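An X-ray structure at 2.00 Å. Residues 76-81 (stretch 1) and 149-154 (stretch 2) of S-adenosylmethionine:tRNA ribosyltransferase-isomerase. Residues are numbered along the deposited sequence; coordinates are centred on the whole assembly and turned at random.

Stretch 1 (76-81) IPARLY
Stretch 2 149-154: LIFEKG

Stretch 2 is helical from Leu 149, continuing a helix that begins earlier in the chain, and reaches Gly 154 (phi -124); stretch 1 is a loop that passes into an extended strand, which continues beyond Tyr 81. The two belong to one chain but lie at least 70 residues apart in sequence where they touch. Their backbones come nearest at Ala 78 and Gly 154, whose CA atoms are 4.5 Å apart, and together they bury 291 Å², both sides summed. No hydrogen bond joins the atoms modelled, so the contact rests on van der Waals packing. Within stretch 2, Lys 153 N donates to Leu 149 O at 2.8 Å, while Gly 154 N donates to Phe 151 O at 2.9 Å and makes a weak bond to Ile 150 O at 3.1 Å. Its phi/psi values stay near -60/-45 until Lys 153, where psi relaxes to -20.

Ile 76 (phi/psi -59/118; chi1 m, chi2 t) leads in without touching the helix. Pro 77 follows at -77/-9 with a C-gamma endo ring. The apolar ring of Pro 77 suits an aromatic neighbour: Pro 77 CB meets Phe 151 CE2 at 3.8 Å, and Pro 77 O lies 3.7 Å from Phe 151 CD2. Phe 151 uses chi1 m and chi2 160°, which brings its ring closer to stretch 1 than its sideways CA-to-CB bond would suggest.

At Ala 78 the chain extends (-164/141) and the CA-to-CB bond points toward the helix. Ala 78 CB sits at the edge of the Phe 151 ring, 4.2 Å from CD2, and also lies 4.3 Å from Ile 150 CG2 and 4.2 Å from Gly 154 CA. A small side chain suits so close a backbone approach. Gly 154 matches it: an ideal CB there would fall 2.9 Å from Ala 78 CB, a clash.

The CA-to-CB bond of Arg 79 (-123/129; chi1 t) points away, and the side chain is modelled only to CG. Arg 79 O approaches Gly 154 CA at 3.5 Å; an ideal CB on Gly 154 would lie a tight 3.0 Å from Arg 79 O, so glycine leaves room for this approach.

Leu 80 (-131/150; chi1 m, chi2 146°, between wells) starts sideways and brings its end nearer. Leu 80 CD1 packs 4.2 Å from Ile 150 CG2, a buried aliphatic pairing, with Ile 150 in chi1 m, chi2 t. Leu 80 CD2 reaches Lys 153 CB at 3.8 Å, engaging the aliphatic root of the lysine, and Ile 150 O at 3.7 Å. Lys 153 (chi1 -98°, between wells; chi2 p) is modelled only to CD. Tyr 81 (-112/143; chi1 m, chi2 86°) continues the strand beyond reach of the helix.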

ATOM      1  N   ILE B  76      -3.170  -4.741 -20.416  1.00 42.42           N
ATOM      2  CA  ILE B  76      -3.240  -4.886 -21.854  1.00 42.44           C
ATOM      3  C   ILE B  76      -2.865  -3.525 -22.471  1.00 44.47           C
ATOM      4  O   ILE B  76      -3.541  -2.537 -22.189  1.00 47.56           O
ATOM      5  CB  ILE B  76      -4.660  -5.331 -22.275  1.00 43.84           C
ATOM      6  CG1 ILE B  76      -4.925  -6.747 -21.772  1.00 44.48           C
ATOM      7  CG2 ILE B  76      -4.830  -5.277 -23.811  1.00 46.26           C
ATOM      8  CD1 ILE B  76      -6.324  -7.183 -21.928  1.00 45.23           C
ATOM      9  N   PRO B  77      -1.783  -3.467 -23.252  1.00 40.23           N
ATOM     10  CA  PRO B  77      -1.237  -2.182 -23.738  1.00 38.79           C
ATOM     11  C   PRO B  77      -1.988  -1.511 -24.900  1.00 38.51           C
ATOM     12  O   PRO B  77      -1.675  -0.367 -25.236  1.00 42.05           O
ATOM     13  CB  PRO B  77       0.177  -2.543 -24.151  1.00 38.53           C
ATOM     14  CG  PRO B  77       0.063  -4.000 -24.602  1.00 41.73           C
ATOM     15  CD  PRO B  77      -0.969  -4.617 -23.697  1.00 39.77           C
ATOM     16  N   ALA B  78      -2.945  -2.195 -25.519  1.00 34.04           N
ATOM     17  CA  ALA B  78      -3.788  -1.574 -26.519  1.00 33.08           C
ATOM     18  C   ALA B  78      -5.004  -2.439 -26.770  1.00 34.16           C
ATOM     19  O   ALA B  78      -4.919  -3.667 -26.753  1.00 33.45           O
ATOM     20  CB  ALA B  78      -3.020  -1.357 -27.816  1.00 34.73           C
ATOM     21  N   ARG B  79      -6.145  -1.782 -26.951  1.00 33.87           N
ATOM     22  CA  ARG B  79      -7.375  -2.400 -27.416  1.00 35.33           C
ATOM     23  C   ARG B  79      -7.770  -1.615 -28.663  1.00 36.91           C
ATOM     24  O   ARG B  79      -7.834  -0.368 -28.610  1.00 37.49           O
ATOM     25  CB  ARG B  79      -8.477  -2.287 -26.353  1.00 36.47           C
ATOM     26  CG  ARG B  79      -9.839  -2.782 -26.806  1.00 39.24           C
ATOM     27  N   LEU B  80      -8.034  -2.322 -29.762  1.00 34.03           N
ATOM     28  CA  LEU B  80      -8.302  -1.692 -31.053  1.00 34.75           C
ATOM     29  C   LEU B  80      -9.555  -2.302 -31.640  1.00 34.49           C
ATOM     30  O   LEU B  80      -9.876  -3.458 -31.373  1.00 33.97           O
ATOM     31  CB  LEU B  80      -7.124  -1.895 -32.018  1.00 34.80           C
ATOM     32  CG  LEU B  80      -5.691  -1.645 -31.517  1.00 40.18           C
ATOM     33  CD1 LEU B  80      -4.726  -2.599 -32.182  1.00 47.66           C
ATOM     34  CD2 LEU B  80      -5.262  -0.234 -31.770  1.00 45.88           C
ATOM     35  N   TYR B  81     -10.285  -1.511 -32.414  1.00 36.09           N
ATOM     36  CA  TYR B  81     -11.432  -2.006 -33.154  1.00 37.20           C
ATOM     37  C   TYR B  81     -11.086  -1.944 -34.637  1.00 37.01           C
ATOM     38  O   TYR B  81     -10.410  -1.030 -35.086  1.00 37.09           O
ATOM     39  CB  TYR B  81     -12.673  -1.176 -32.819  1.00 38.38           C
ATOM     40  CG  TYR B  81     -13.039  -1.320 -31.373  1.00 40.05           C
ATOM     41  CD1 TYR B  81     -12.448  -0.507 -30.408  1.00 43.19           C
ATOM     42  CD2 TYR B  81     -13.915  -2.313 -30.956  1.00 40.93           C
ATOM     43  CE1 TYR B  81     -12.745  -0.658 -29.058  1.00 45.95           C
ATOM     44  CE2 TYR B  81     -14.224  -2.473 -29.611  1.00 44.91           C
ATOM     45  CZ  TYR B  81     -13.636  -1.641 -28.667  1.00 45.55           C
ATOM     46  OH  TYR B  81     -13.948  -1.788 -27.336  1.00 48.36           O
ATOM     47  N   LEU B 149       2.895   3.567 -32.668  1.00 39.03           N
ATOM     48  CA  LEU B 149       1.673   3.832 -33.403  1.00 39.78           C
ATOM     49  C   LEU B 149       0.517   2.973 -32.889  1.00 39.51           C
ATOM     50  O   LEU B 149      -0.581   3.470 -32.626  1.00 39.46           O
ATOM     51  CB  LEU B 149       1.883   3.577 -34.891  1.00 38.57           C
ATOM     52  CG  LEU B 149       0.657   3.797 -35.784  1.00 40.76           C
ATOM     53  CD1 LEU B 149       0.102   5.202 -35.598  1.00 44.80           C
ATOM     54  CD2 LEU B 149       1.010   3.540 -37.242  1.00 40.10           C
ATOM     55  N   ILE B 150       0.776   1.680 -32.740  1.00 38.35           N
ATOM     56  CA  ILE B 150      -0.250   0.748 -32.270  1.00 37.14           C
ATOM     57  C   ILE B 150      -0.795   1.205 -30.899  1.00 36.53           C
ATOM     58  O   ILE B 150      -1.999   1.224 -30.661  1.00 36.81           O
ATOM     59  CB  ILE B 150       0.321  -0.689 -32.173  1.00 37.24           C
ATOM     60  CG1 ILE B 150       0.650  -1.256 -33.568  1.00 35.19           C
ATOM     61  CG2 ILE B 150      -0.665  -1.590 -31.458  1.00 35.88           C
ATOM     62  CD1 ILE B 150       1.602  -2.450 -33.496  1.00 37.18           C
ATOM     63  N   PHE B 151       0.094   1.563 -29.993  1.00 38.18           N
ATOM     64  CA  PHE B 151      -0.345   1.964 -28.667  1.00 40.70           C
ATOM     65  C   PHE B 151      -1.141   3.276 -28.753  1.00 43.04           C
ATOM     66  O   PHE B 151      -2.194   3.413 -28.110  1.00 43.08           O
ATOM     67  CB  PHE B 151       0.850   2.149 -27.734  1.00 42.49           C
ATOM     68  CG  PHE B 151       1.635   0.895 -27.453  1.00 43.23           C
ATOM     69  CD1 PHE B 151       2.936   0.993 -26.981  1.00 46.78           C
ATOM     70  CD2 PHE B 151       1.101  -0.362 -27.647  1.00 41.47           C
ATOM     71  CE1 PHE B 151       3.678  -0.129 -26.711  1.00 46.78           C
ATOM     72  CE2 PHE B 151       1.857  -1.496 -27.376  1.00 41.56           C
ATOM     73  CZ  PHE B 151       3.135  -1.372 -26.909  1.00 41.01           C
ATOM     74  N   GLU B 152      -0.650   4.212 -29.577  1.00 43.55           N
ATOM     75  CA  GLU B 152      -1.343   5.478 -29.818  1.00 44.71           C
ATOM     76  C   GLU B 152      -2.765   5.216 -30.281  1.00 44.58           C
ATOM     77  O   GLU B 152      -3.710   5.704 -29.678  1.00 45.15           O
ATOM     78  CB  GLU B 152      -0.604   6.326 -30.860  1.00 45.97           C
ATOM     79  CG  GLU B 152       0.736   6.869 -30.383  1.00 48.71           C
ATOM     80  N   LYS B 153      -2.908   4.428 -31.344  1.00 44.45           N
ATOM     81  CA  LYS B 153      -4.224   4.023 -31.842  1.00 43.81           C
ATOM     82  C   LYS B 153      -5.118   3.317 -30.794  1.00 44.72           C
ATOM     83  O   LYS B 153      -6.329   3.254 -30.982  1.00 43.88           O
ATOM     84  CB  LYS B 153      -4.077   3.113 -33.072  1.00 43.34           C
ATOM     85  CG  LYS B 153      -4.219   3.766 -34.439  1.00 47.96           C
ATOM     86  CD  LYS B 153      -3.328   4.979 -34.649  1.00 54.65           C
ATOM     87  N   GLY B 154      -4.540   2.768 -29.716  1.00 46.21           N
ATOM     88  CA  GLY B 154      -5.322   2.068 -28.689  1.00 46.95           C
ATOM     89  C   GLY B 154      -5.139   2.623 -27.292  1.00 48.21           C
ATOM     90  O   GLY B 154      -5.752   3.636 -26.937  1.00 48.21           O
TER